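Local coordinates for protein 5-formaminoimidazole-4-carboxamide-1-(beta)-D-ribofuranosyl 5'-monophosphate synthetase (Methanocaldococcus jannaschii, PDB 2R7M) that catalyses the ATP- and formate-dependent formylation of AICAR to FAICAR in purine biosynthesis, without folates, at residues 26-31 with 318-323; 204-209 with 226-231; 295-300 with 307-312. All coordinates share one frame; numbering follows the deposited sequence.

Contact 1. Residues 26-31 with 318-323; sequences SHTSLH and GTNSFM. With AMP (adenosine monophosphate), chain F.
Asn320 and His31 hold the tight part of this buried contact. With CG beside the backbone N (chi1 -65°), Asn320 carries its amide across, and ND2 donates a nearly straight hydrogen bond (172°) to His27 O at 2.9 Å, in both the amide and carbonyl planes. Its OD1 sits in plane at the edge of the His31 ring, 3.0 Å from His31 CD2, with ring and amide planes 75° apart. An alanine here is likely to leave the His27 carbonyl without this donor and open a gap beside His31. His31 NE2 makes a weak hydrogen bond of 2.8 Å to Thr319 OG1, itself hydrogen-bonded to Asp316 O; His31 ND1 is hydrogen-bonded to Gly340 N. Met323 brings SD to the ring edge, 4.9 Å from the His31 centroid.

The packing thins toward His27: its carbonyl O is hydrogen-bonded to 318-323, while the imidazole leads off to AMP, NE2 lying 3.4 Å from AMP O4'. Asn258, like His27 an AICAR-binding residue, is hydrogen-bonded to the same AMP, which probably marks the substrate pocket. The contact pins the start of helix 29-38 to a 3-10 turn between strand 306-312 and helix 339-353, with helix 53-57 against Leu30.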
loop_
_atom_site.group_PDB
_atom_site.type_symbol
_atom_site.label_atom_id
_atom_site.label_comp_id
_atom_site.label_asym_id
_atom_site.label_seq_id
_atom_site.Cartn_x
_atom_site.Cartn_y
_atom_site.Cartn_z
ATOM N N SER A 26 15.704 6.111 -23.645
ATOM C CA SER A 26 15.505 4.984 -24.544
ATOM C C SER A 26 15.865 3.688 -23.842
ATOM O O SER A 26 16.324 3.691 -22.703
ATOM C CB SER A 26 16.363 5.141 -25.807
ATOM O OG SER A 26 16.189 4.041 -26.686
ATOM N N HIS A 27 15.652 2.573 -24.534
ATOM C CA HIS A 27 16.087 1.255 -24.061
ATOM C C HIS A 27 15.346 0.713 -22.826
ATOM O O HIS A 27 14.490 -0.163 -22.946
ATOM C CB HIS A 27 17.599 1.243 -23.827
ATOM C CG HIS A 27 18.177 -0.131 -23.698
ATOM N ND1 HIS A 27 18.480 -0.697 -22.478
ATOM C CD2 HIS A 27 18.506 -1.055 -24.636
ATOM C CE1 HIS A 27 18.975 -1.909 -22.665
ATOM N NE2 HIS A 27 19.001 -2.151 -23.966
ATOM N N THR A 28 15.696 1.223 -21.649
ATOM C CA THR A 28 15.114 0.775 -20.385
ATOM C C THR A 28 14.925 1.957 -19.432
ATOM O O THR A 28 14.876 1.779 -18.215
ATOM C CB THR A 28 16.053 -0.224 -19.673
ATOM O OG1 THR A 28 17.405 0.237 -19.786
ATOM C CG2 THR A 28 15.943 -1.639 -20.268
ATOM N N SER A 29 14.841 3.165 -19.978
ATOM C CA SER A 29 14.927 4.371 -19.154
ATOM C C SER A 29 13.638 4.682 -18.396
ATOM O O SER A 29 13.665 5.371 -17.391
ATOM C CB SER A 29 15.344 5.578 -19.993
ATOM O OG SER A 29 14.297 5.954 -20.870
ATOM N N LEU A 30 12.512 4.179 -18.885
ATOM C CA LEU A 30 11.235 4.378 -18.209
ATOM C C LEU A 30 11.215 3.859 -16.766
ATOM O O LEU A 30 10.684 4.531 -15.889
ATOM C CB LEU A 30 10.089 3.751 -19.001
ATOM C CG LEU A 30 9.619 4.499 -20.246
ATOM C CD1 LEU A 30 8.451 3.752 -20.871
ATOM C CD2 LEU A 30 9.223 5.922 -19.888
ATOM N N HIS A 31 11.779 2.680 -16.523
ATOM C CA HIS A 31 11.828 2.124 -15.163
ATOM C C HIS A 31 13.102 2.503 -14.411
ATOM O O HIS A 31 13.112 2.514 -13.180
ATOM C CB HIS A 31 11.564 0.606 -15.123
ATOM C CG HIS A 31 12.618 -0.231 -15.781
ATOM N ND1 HIS A 31 13.710 -0.725 -15.100
ATOM C CD2 HIS A 31 12.732 -0.684 -17.052
ATOM C CE1 HIS A 31 14.463 -1.429 -15.925
ATOM N NE2 HIS A 31 13.881 -1.437 -17.112
ATOM N N GLY A 318 14.943 -6.596 -21.572
ATOM C CA GLY A 318 13.887 -7.470 -21.079
ATOM C C GLY A 318 13.335 -7.105 -19.704
ATOM O O GLY A 318 12.296 -7.627 -19.302
ATOM N N THR A 319 14.023 -6.219 -18.981
ATOM C CA THR A 319 13.576 -5.799 -17.646
ATOM C C THR A 319 12.315 -4.967 -17.758
ATOM O O THR A 319 11.622 -4.738 -16.770
ATOM C CB THR A 319 14.643 -4.986 -16.883
ATOM O OG1 THR A 319 15.127 -3.909 -17.701
ATOM C CG2 THR A 319 15.800 -5.862 -16.482
ATOM N N ASN A 320 12.029 -4.522 -18.978
ATOM C CA ASN A 320 10.821 -3.778 -19.260
ATOM C C ASN A 320 9.578 -4.628 -19.048
ATOM O O ASN A 320 8.508 -4.087 -18.800
ATOM C CB ASN A 320 10.833 -3.212 -20.689
ATOM C CG ASN A 320 11.933 -2.186 -20.899
ATOM O OD1 ASN A 320 12.399 -1.567 -19.944
ATOM N ND2 ASN A 320 12.352 -1.998 -22.158
ATOM N N SER A 321 9.711 -5.951 -19.155
ATOM C CA SER A 321 8.549 -6.827 -18.999
ATOM C C SER A 321 8.038 -6.801 -17.558
ATOM O O SER A 321 6.885 -7.145 -17.317
ATOM C CB SER A 321 8.826 -8.282 -19.474
ATOM O OG SER A 321 9.736 -8.946 -18.609
ATOM N N PHE A 322 8.896 -6.401 -16.610
ATOM C CA PHE A 322 8.479 -6.245 -15.207
ATOM C C PHE A 322 8.688 -4.836 -14.599
ATOM O O PHE A 322 9.183 -4.698 -13.478
ATOM C CB PHE A 322 9.025 -7.375 -14.306
ATOM C CG PHE A 322 10.535 -7.454 -14.224
ATOM C CD1 PHE A 322 11.284 -7.994 -15.267
ATOM C CD2 PHE A 322 11.202 -7.031 -13.079
ATOM C CE1 PHE A 322 12.667 -8.077 -15.187
ATOM C CE2 PHE A 322 12.569 -7.104 -12.992
ATOM C CZ PHE A 322 13.315 -7.632 -14.047
ATOM N N MET A 323 8.310 -3.793 -15.333
ATOM C CA MET A 323 8.433 -2.421 -14.809
ATOM C C MET A 323 7.507 -2.168 -13.602
ATOM O O MET A 323 7.737 -1.250 -12.815
ATOM C CB MET A 323 8.147 -1.385 -15.895
ATOM C CG MET A 323 9.067 -1.463 -17.088
ATOM S SD MET A 323 9.075 0.033 -18.059
ATOM C CE MET A 323 7.485 -0.052 -18.893
HETATM P P AMP F . 17.624 0.303 -29.488
HETATM O O1P AMP F . 17.956 -0.154 -30.893
HETATM O O2P AMP F . 18.163 1.677 -29.158
HETATM O O3P AMP F . 16.179 0.113 -29.092
HETATM O "O5'" AMP F . 18.403 -0.708 -28.504
HETATM C "C5'" AMP F . 19.812 -0.903 -28.567
HETATM C "C4'" AMP F . 20.145 -2.397 -28.459
HETATM O "O4'" AMP F . 19.732 -2.951 -27.201
HETATM C "C3'" AMP F . 19.481 -3.245 -29.540
HETATM O "O3'" AMP F . 20.389 -3.476 -30.613
HETATM C "C2'" AMP F . 19.114 -4.549 -28.860
HETATM O "O2'" AMP F . 20.109 -5.557 -29.062
HETATM C "C1'" AMP F . 19.087 -4.222 -27.382
HETATM N N9 AMP F . 17.668 -4.143 -26.949
HETATM C C8 AMP F . 16.908 -3.037 -27.002
HETATM N N7 AMP F . 15.666 -3.285 -26.534
HETATM C C5 AMP F . 15.619 -4.577 -26.169
HETATM C C6 AMP F . 14.595 -5.476 -25.594
HETATM N N6 AMP F . 13.344 -5.014 -25.323
HETATM N N1 AMP F . 14.950 -6.766 -25.373
HETATM C C2 AMP F . 16.184 -7.219 -25.649
HETATM N N3 AMP F . 17.158 -6.457 -26.174
HETATM C C4 AMP F . 16.940 -5.146 -26.451
#

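Contact 2. Residues 204-209 with 226-231; sequences GTNFCI and DKRYES. With AMP (adenosine monophosphate), chain E; AMP (adenosine monophosphate), chain F.
Asn206 reaches across to Arg228 with its side-chain amide. With CG anti to the backbone N (chi1 -173°), OD1 takes the Arg228 N-H at 3.0 Å, in the carbonyl plane of the amide and nearly straight at 169°. A water weakly bonded to the same OD1 also donates to Arg228 O, while Asn206 ND2 is held by Ser298 O. Two residues along, Cys208 and Asp226 form an antiparallel hydrogen-bonded pair, Cys208 N to Asp226 O being 2.8 Å.

Arg228 bends at chi2 (-59°), and this bend brings its guanidinium over Cys208 SG. SG lies 3.3 Å from the guanidinium plane, offset toward the rim; on the opposite face AMP C2 of chain F sits over the centre, 3.4 Å from Arg228 CZ. Arg228 NH1 makes a salt bridge to the syn lone pair of Asp226 OD2 at 3.1 Å, and Asp316 engages NH2, so the flat group is fixed in rotation. Asp226 itself is shared with His210 and Asn258. Further along, Glu230 grips the ribose of the other AMP, chain E, by OE2 to O3' at 2.6 Å and OE1 to O2' at 3.1 Å, consistent with its role in binding ATP.

The hairpin of strands 205-214 and 219-230 lies inside a five-stranded antiparallel sheet, flanked by strands 292-300 and 253-263.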
loop_
_atom_site.group_PDB
_atom_site.type_symbol
_atom_site.label_atom_id
_atom_site.label_comp_id
_atom_site.label_asym_id
_atom_site.label_seq_id
_atom_site.Cartn_x
_atom_site.Cartn_y
_atom_site.Cartn_z
ATOM N N GLY A 204 15.150 -25.113 -27.718
ATOM C CA GLY A 204 14.658 -25.078 -26.351
ATOM C C GLY A 204 13.867 -23.836 -26.001
ATOM O O GLY A 204 13.531 -23.024 -26.861
ATOM N N THR A 205 13.566 -23.696 -24.718
ATOM C CA THR A 205 12.791 -22.573 -24.242
ATOM C C THR A 205 13.697 -21.395 -23.796
ATOM O O THR A 205 14.660 -21.581 -23.064
ATOM C CB THR A 205 11.824 -23.032 -23.142
ATOM O OG1 THR A 205 12.474 -23.981 -22.299
ATOM C CG2 THR A 205 10.603 -23.700 -23.746
ATOM N N ASN A 206 13.385 -20.200 -24.285
ATOM C CA ASN A 206 14.101 -18.976 -23.950
ATOM C C ASN A 206 13.809 -18.408 -22.561
ATOM O O ASN A 206 12.665 -18.047 -22.242
ATOM C CB ASN A 206 13.774 -17.892 -24.986
ATOM C CG ASN A 206 14.620 -16.629 -24.809
ATOM O OD1 ASN A 206 14.170 -15.533 -25.123
ATOM N ND2 ASN A 206 15.840 -16.784 -24.303
ATOM N N PHE A 207 14.857 -18.326 -21.750
ATOM C CA PHE A 207 14.824 -17.563 -20.506
ATOM C C PHE A 207 15.934 -16.527 -20.523
ATOM O O PHE A 207 17.107 -16.871 -20.500
ATOM C CB PHE A 207 14.999 -18.484 -19.302
ATOM C CG PHE A 207 13.910 -19.513 -19.174
ATOM C CD1 PHE A 207 12.764 -19.238 -18.451
ATOM C CD2 PHE A 207 14.025 -20.752 -19.795
ATOM C CE1 PHE A 207 11.742 -20.176 -18.341
ATOM C CE2 PHE A 207 13.008 -21.688 -19.690
ATOM C CZ PHE A 207 11.867 -21.396 -18.962
ATOM N N CYS A 208 15.567 -15.253 -20.602
ATOM C CA CYS A 208 16.541 -14.206 -20.376
ATOM C C CYS A 208 16.493 -13.852 -18.890
ATOM O O CYS A 208 15.535 -13.268 -18.404
ATOM C CB CYS A 208 16.282 -13.000 -21.268
ATOM S SG CYS A 208 16.066 -13.430 -23.026
ATOM N N ILE A 209 17.533 -14.246 -18.172
ATOM C CA ILE A 209 17.533 -14.160 -16.727
ATOM C C ILE A 209 18.231 -12.890 -16.272
ATOM O O ILE A 209 19.381 -12.638 -16.606
ATOM C CB ILE A 209 18.133 -15.420 -16.104
ATOM C CG1 ILE A 209 17.339 -16.636 -16.601
ATOM C CG2 ILE A 209 18.059 -15.366 -14.590
ATOM C CD1 ILE A 209 18.103 -17.928 -16.558
ATOM N N ASP A 226 12.432 -12.846 -18.835
ATOM C CA ASP A 226 11.573 -12.693 -19.999
ATOM C C ASP A 226 11.989 -13.631 -21.139
ATOM O O ASP A 226 13.093 -14.181 -21.157
ATOM C CB ASP A 226 11.615 -11.246 -20.516
ATOM C CG ASP A 226 12.944 -10.898 -21.210
ATOM O OD1 ASP A 226 13.961 -10.726 -20.503
ATOM O OD2 ASP A 226 12.973 -10.766 -22.462
ATOM N N LYS A 227 11.100 -13.785 -22.111
ATOM C CA LYS A 227 11.487 -14.354 -23.389
ATOM C C LYS A 227 11.343 -13.278 -24.465
ATOM O O LYS A 227 10.446 -12.440 -24.409
ATOM C CB LYS A 227 10.657 -15.599 -23.715
ATOM C CG LYS A 227 9.230 -15.324 -24.133
ATOM C CD LYS A 227 8.510 -16.623 -24.455
ATOM C CE LYS A 227 7.559 -16.442 -25.622
ATOM N NZ LYS A 227 6.812 -17.683 -25.948
ATOM N N ARG A 228 12.250 -13.299 -25.433
ATOM C CA ARG A 228 12.232 -12.352 -26.535
ATOM C C ARG A 228 11.031 -12.543 -27.446
ATOM O O ARG A 228 10.502 -13.652 -27.592
ATOM C CB ARG A 228 13.506 -12.483 -27.379
ATOM C CG ARG A 228 14.791 -12.449 -26.592
ATOM C CD ARG A 228 14.908 -11.153 -25.817
ATOM N NE ARG A 228 16.298 -10.837 -25.498
ATOM C CZ ARG A 228 16.701 -10.275 -24.360
ATOM N NH1 ARG A 228 15.825 -9.977 -23.411
ATOM N NH2 ARG A 228 17.988 -10.028 -24.164
ATOM N N TYR A 229 10.612 -11.441 -28.059
ATOM C CA TYR A 229 9.551 -11.439 -29.051
ATOM C C TYR A 229 10.194 -10.804 -30.275
ATOM O O TYR A 229 10.414 -9.587 -30.321
ATOM C CB TYR A 229 8.372 -10.613 -28.545
ATOM C CG TYR A 229 7.049 -10.918 -29.182
ATOM C CD1 TYR A 229 6.773 -12.181 -29.695
ATOM C CD2 TYR A 229 6.051 -9.952 -29.242
ATOM C CE1 TYR A 229 5.548 -12.463 -30.266
ATOM C CE2 TYR A 229 4.822 -10.228 -29.801
ATOM C CZ TYR A 229 4.583 -11.488 -30.316
ATOM O OH TYR A 229 3.376 -11.778 -30.893
ATOM N N GLU A 230 10.535 -11.636 -31.254
ATOM C CA GLU A 230 11.356 -11.182 -32.369
ATOM C C GLU A 230 10.641 -11.230 -33.719
ATOM O O GLU A 230 9.836 -12.114 -33.982
ATOM C CB GLU A 230 12.661 -11.975 -32.385
ATOM C CG GLU A 230 13.530 -11.656 -31.182
ATOM C CD GLU A 230 14.636 -12.658 -30.953
ATOM O OE1 GLU A 230 14.462 -13.844 -31.304
ATOM O OE2 GLU A 230 15.678 -12.254 -30.402
ATOM N N SER A 231 10.927 -10.249 -34.564
ATOM C CA SER A 231 10.331 -10.178 -35.891
ATOM C C SER A 231 11.472 -10.318 -36.911
ATOM O O SER A 231 12.531 -9.745 -36.711
ATOM C CB SER A 231 9.597 -8.843 -36.053
ATOM O OG SER A 231 8.683 -8.856 -37.139
HETATM P P AMP E . 21.630 -12.747 -30.676
HETATM O O1P AMP E . 21.213 -12.097 -29.378
HETATM O O2P AMP E . 21.729 -11.821 -31.855
HETATM O O3P AMP E . 22.748 -13.744 -30.491
HETATM O "O5'" AMP E . 20.416 -13.706 -31.103
HETATM C "C5'" AMP E . 19.248 -13.200 -31.733
HETATM C "C4'" AMP E . 18.199 -14.280 -31.551
HETATM O "O4'" AMP E . 18.566 -15.448 -32.300
HETATM C "C3'" AMP E . 18.126 -14.746 -30.102
HETATM O "O3'" AMP E . 17.267 -13.942 -29.283
HETATM C "C2'" AMP E . 17.630 -16.170 -30.242
HETATM O "O2'" AMP E . 16.203 -16.198 -30.270
HETATM C "C1'" AMP E . 18.204 -16.628 -31.584
HETATM N N9 AMP E . 19.434 -17.386 -31.275
HETATM C C8 AMP E . 20.626 -16.835 -30.971
HETATM N N7 AMP E . 21.551 -17.786 -30.700
HETATM C C5 AMP E . 20.944 -18.983 -30.845
HETATM C C6 AMP E . 21.354 -20.398 -30.734
HETATM N N6 AMP E . 22.619 -20.731 -30.386
HETATM N N1 AMP E . 20.415 -21.340 -30.955
HETATM C C2 AMP E . 19.145 -21.020 -31.282
HETATM N N3 AMP E . 18.706 -19.756 -31.412
HETATM C C4 AMP E . 19.542 -18.713 -31.204
HETATM P P AMP F . 17.624 0.303 -29.488
HETATM O O1P AMP F . 17.956 -0.154 -30.893
HETATM O O2P AMP F . 18.163 1.677 -29.158
HETATM O O3P AMP F . 16.179 0.113 -29.092
HETATM O "O5'" AMP F . 18.403 -0.708 -28.504
HETATM C "C5'" AMP F . 19.812 -0.903 -28.567
HETATM C "C4'" AMP F . 20.145 -2.397 -28.459
HETATM O "O4'" AMP F . 19.732 -2.951 -27.201
HETATM C "C3'" AMP F . 19.481 -3.245 -29.540
HETATM O "O3'" AMP F . 20.389 -3.476 -30.613
HETATM C "C2'" AMP F . 19.114 -4.549 -28.860
HETATM O "O2'" AMP F . 20.109 -5.557 -29.062
HETATM C "C1'" AMP F . 19.087 -4.222 -27.382
HETATM N N9 AMP F . 17.668 -4.143 -26.949
HETATM C C8 AMP F . 16.908 -3.037 -27.002
HETATM N N7 AMP F . 15.666 -3.285 -26.534
HETATM C C5 AMP F . 15.619 -4.577 -26.169
HETATM C C6 AMP F . 14.595 -5.476 -25.594
HETATM N N6 AMP F . 13.344 -5.014 -25.323
HETATM N N1 AMP F . 14.950 -6.766 -25.373
HETATM C C2 AMP F . 16.184 -7.219 -25.649
HETATM N N3 AMP F . 17.158 -6.457 -26.174
HETATM C C4 AMP F . 16.940 -5.146 -26.451
HETATM O O HOH W 1 12.249 -16.419 -27.662
#

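Contact 3. Residues 295-300 with 307-312; sequences CLQSLC and VVFEMS. With AMP (adenosine monophosphate), chain E.
Phe309 and Glu310 both face Gln297, the signature of a classic beta bulge in the antiparallel hairpin of strands 292-300 and 306-312, part of the ATP-grasp domain. Gln297 O accepts the Phe309 N-H, N to O 3.0 Å, and Gln297 N bonds to Glu310 O at 3.1 Å with the donor well above the carbonyl plane.

Phe309 takes chi1 of 60°, its CG between the backbone N and the carbonyl carbon, which folds the ring back over the neighbouring strand. One face rests on Gln297 O, 3.3 Å above the ring plane and offset toward the rim, and Gln297 CB makes an off-centre CH-pi contact. The Leu299 and Phe309 side chains cross at about a right angle, CD1 of Leu299 3.7 Å from Phe309 CD2. Gln297 and Glu310 instead run side by side, pointing the same way. Both are predicted magnesium ligands, and the Glu310 carboxylate, poorly ordered here, lies near the AMP phosphate.

On the other side of the sheet Leu296 packs obliquely with CD2 against Met311 CB and Val308 CG1, toward Met274 of helix 268-285. Beyond the bulge, Val307 and Leu299 form a hydrogen-bonded pair, Leu299 N to Val307 O and Val307 N to Leu299 O, each 2.8 Å. Where the hairpin meets the nucleotide, Phe309 CE1 approaches AMP C3' at 3.6 Å and Leu299 CD1 lies 3.7 Å from AMP C2.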
loop_
_atom_site.group_PDB
_atom_site.type_symbol
_atom_site.label_atom_id
_atom_site.label_comp_id
_atom_site.label_asym_id
_atom_site.label_seq_id
_atom_site.Cartn_x
_atom_site.Cartn_y
_atom_site.Cartn_z
ATOM N N CYS A 295 22.385 -9.824 -17.379
ATOM C CA CYS A 295 21.442 -10.785 -17.955
ATOM C C CYS A 295 22.162 -11.951 -18.629
ATOM O O CYS A 295 23.068 -11.749 -19.440
ATOM C CB CYS A 295 20.558 -10.075 -18.986
ATOM S SG CYS A 295 19.298 -11.100 -19.768
ATOM N N LEU A 296 21.758 -13.168 -18.291
ATOM C CA LEU A 296 22.136 -14.338 -19.073
ATOM C C LEU A 296 20.975 -14.711 -19.979
ATOM O O LEU A 296 19.896 -15.063 -19.503
ATOM C CB LEU A 296 22.501 -15.514 -18.162
ATOM C CG LEU A 296 23.775 -15.286 -17.345
ATOM C CD1 LEU A 296 24.176 -16.553 -16.589
ATOM C CD2 LEU A 296 24.905 -14.792 -18.239
ATOM N N GLN A 297 21.185 -14.610 -21.286
ATOM C CA GLN A 297 20.152 -14.985 -22.257
ATOM C C GLN A 297 20.373 -16.428 -22.691
ATOM O O GLN A 297 21.304 -16.738 -23.428
ATOM C CB GLN A 297 20.190 -14.039 -23.444
ATOM C CG GLN A 297 20.080 -12.596 -23.007
ATOM C CD GLN A 297 20.777 -11.650 -23.941
ATOM O OE1 GLN A 297 21.644 -10.877 -23.525
ATOM N NE2 GLN A 297 20.405 -11.696 -25.216
ATOM N N SER A 298 19.518 -17.312 -22.207
ATOM C CA SER A 298 19.745 -18.736 -22.349
ATOM C C SER A 298 18.597 -19.482 -23.032
ATOM O O SER A 298 17.522 -18.930 -23.285
ATOM C CB SER A 298 20.029 -19.342 -20.974
ATOM O OG SER A 298 18.982 -19.032 -20.075
ATOM N N LEU A 299 18.850 -20.744 -23.351
ATOM C CA LEU A 299 17.832 -21.611 -23.899
ATOM C C LEU A 299 17.885 -22.882 -23.087
ATOM O O LEU A 299 18.959 -23.387 -22.798
ATOM C CB LEU A 299 18.094 -21.891 -25.384
ATOM C CG LEU A 299 17.823 -20.712 -26.330
ATOM C CD1 LEU A 299 18.628 -20.811 -27.634
ATOM C CD2 LEU A 299 16.325 -20.558 -26.602
ATOM N N CYS A 300 16.724 -23.372 -22.677
ATOM C CA CYS A 300 16.669 -24.571 -21.860
ATOM C C CYS A 300 16.346 -25.761 -22.755
ATOM O O CYS A 300 15.270 -25.830 -23.345
ATOM C CB CYS A 300 15.625 -24.426 -20.738
ATOM S SG CYS A 300 15.581 -25.806 -19.594
ATOM N N VAL A 307 21.522 -23.185 -21.641
ATOM C CA VAL A 307 22.671 -22.873 -22.476
ATOM C C VAL A 307 22.626 -21.391 -22.824
ATOM O O VAL A 307 21.636 -20.905 -23.355
ATOM C CB VAL A 307 22.671 -23.735 -23.779
ATOM C CG1 VAL A 307 23.849 -23.375 -24.697
ATOM C CG2 VAL A 307 22.698 -25.211 -23.439
ATOM N N VAL A 308 23.706 -20.679 -22.534
ATOM C CA VAL A 308 23.748 -19.236 -22.705
ATOM C C VAL A 308 24.346 -18.839 -24.064
ATOM O O VAL A 308 25.489 -19.167 -24.362
ATOM C CB VAL A 308 24.587 -18.596 -21.560
ATOM C CG1 VAL A 308 24.562 -17.078 -21.637
ATOM C CG2 VAL A 308 24.087 -19.085 -20.220
ATOM N N PHE A 309 23.578 -18.115 -24.874
ATOM C CA PHE A 309 24.023 -17.718 -26.206
ATOM C C PHE A 309 24.382 -16.239 -26.263
ATOM O O PHE A 309 24.867 -15.736 -27.283
ATOM C CB PHE A 309 22.945 -18.030 -27.254
ATOM C CG PHE A 309 21.631 -17.324 -27.014
ATOM C CD1 PHE A 309 21.442 -16.017 -27.438
ATOM C CD2 PHE A 309 20.581 -17.978 -26.383
ATOM C CE1 PHE A 309 20.245 -15.368 -27.222
ATOM C CE2 PHE A 309 19.370 -17.331 -26.166
ATOM C CZ PHE A 309 19.206 -16.025 -26.583
ATOM N N GLU A 310 24.138 -15.542 -25.163
ATOM C CA GLU A 310 24.355 -14.110 -25.108
ATOM C C GLU A 310 24.352 -13.671 -23.647
ATOM O O GLU A 310 23.878 -14.389 -22.767
ATOM C CB GLU A 310 23.260 -13.393 -25.906
ATOM C CG GLU A 310 23.560 -11.949 -26.283
ATOM C CD GLU A 310 24.822 -11.799 -27.117
ATOM O OE1 GLU A 310 25.562 -10.813 -26.900
ATOM O OE2 GLU A 310 25.075 -12.664 -27.988
ATOM N N MET A 311 24.915 -12.501 -23.390
ATOM C CA MET A 311 24.882 -11.918 -22.062
ATOM C C MET A 311 24.978 -10.413 -22.188
ATOM O O MET A 311 25.455 -9.896 -23.200
ATOM C CB MET A 311 26.019 -12.452 -21.188
ATOM C CG MET A 311 27.387 -11.902 -21.546
ATOM S SD MET A 311 28.499 -11.787 -20.130
ATOM C CE MET A 311 27.908 -10.295 -19.351
ATOM N N SER A 312 24.502 -9.708 -21.169
ATOM C CA SER A 312 24.701 -8.268 -21.091
ATOM C C SER A 312 25.440 -7.963 -19.798
ATOM O O SER A 312 25.271 -8.665 -18.800
ATOM C CB SER A 312 23.363 -7.531 -21.134
ATOM O OG SER A 312 22.691 -7.644 -19.893
HETATM P P AMP E . 21.630 -12.747 -30.676
HETATM O O1P AMP E . 21.213 -12.097 -29.378
HETATM O O2P AMP E . 21.729 -11.821 -31.855
HETATM O O3P AMP E . 22.748 -13.744 -30.491
HETATM O "O5'" AMP E . 20.416 -13.706 -31.103
HETATM C "C5'" AMP E . 19.248 -13.200 -31.733
HETATM C "C4'" AMP E . 18.199 -14.280 -31.551
HETATM O "O4'" AMP E . 18.566 -15.448 -32.300
HETATM C "C3'" AMP E . 18.126 -14.746 -30.102
HETATM O "O3'" AMP E . 17.267 -13.942 -29.283
HETATM C "C2'" AMP E . 17.630 -16.170 -30.242
HETATM O "O2'" AMP E . 16.203 -16.198 -30.270
HETATM C "C1'" AMP E . 18.204 -16.628 -31.584
HETATM N N9 AMP E . 19.434 -17.386 -31.275
HETATM C C8 AMP E . 20.626 -16.835 -30.971
HETATM N N7 AMP E . 21.551 -17.786 -30.700
HETATM C C5 AMP E . 20.944 -18.983 -30.845
HETATM C C6 AMP E . 21.354 -20.398 -30.734
HETATM N N6 AMP E . 22.619 -20.731 -30.386
HETATM N N1 AMP E . 20.415 -21.340 -30.955
HETATM C C2 AMP E . 19.145 -21.020 -31.282
HETATM N N3 AMP E . 18.706 -19.756 -31.412
HETATM C C4 AMP E . 19.542 -18.713 -31.204
#

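From the N terminus, the chain leaves strand 20-24 of the parallel sheet and opens contact 1 at residues 26-31, which closes at 318-323, 287 residues later, in the loop after strand 306-312. Contacts 2 and 3 nest inside that large loop, in series: contact 2 closes the hairpin 205-214/219-230 before contact 3 closes 292-300/306-312. They join through strands 205-214 and 292-300, neighbours in one antiparallel sheet, with Thr205 O 2.8 Å from Cys300 N, a probable hydrogen bond. Contact 1 ties the N-terminal part to the loop following that sheet, and Gly318 CA rests against Asp226 OD1. AMP of chain F is touched by contacts 1 and 2, AMP of chain E by contacts 2 and 3.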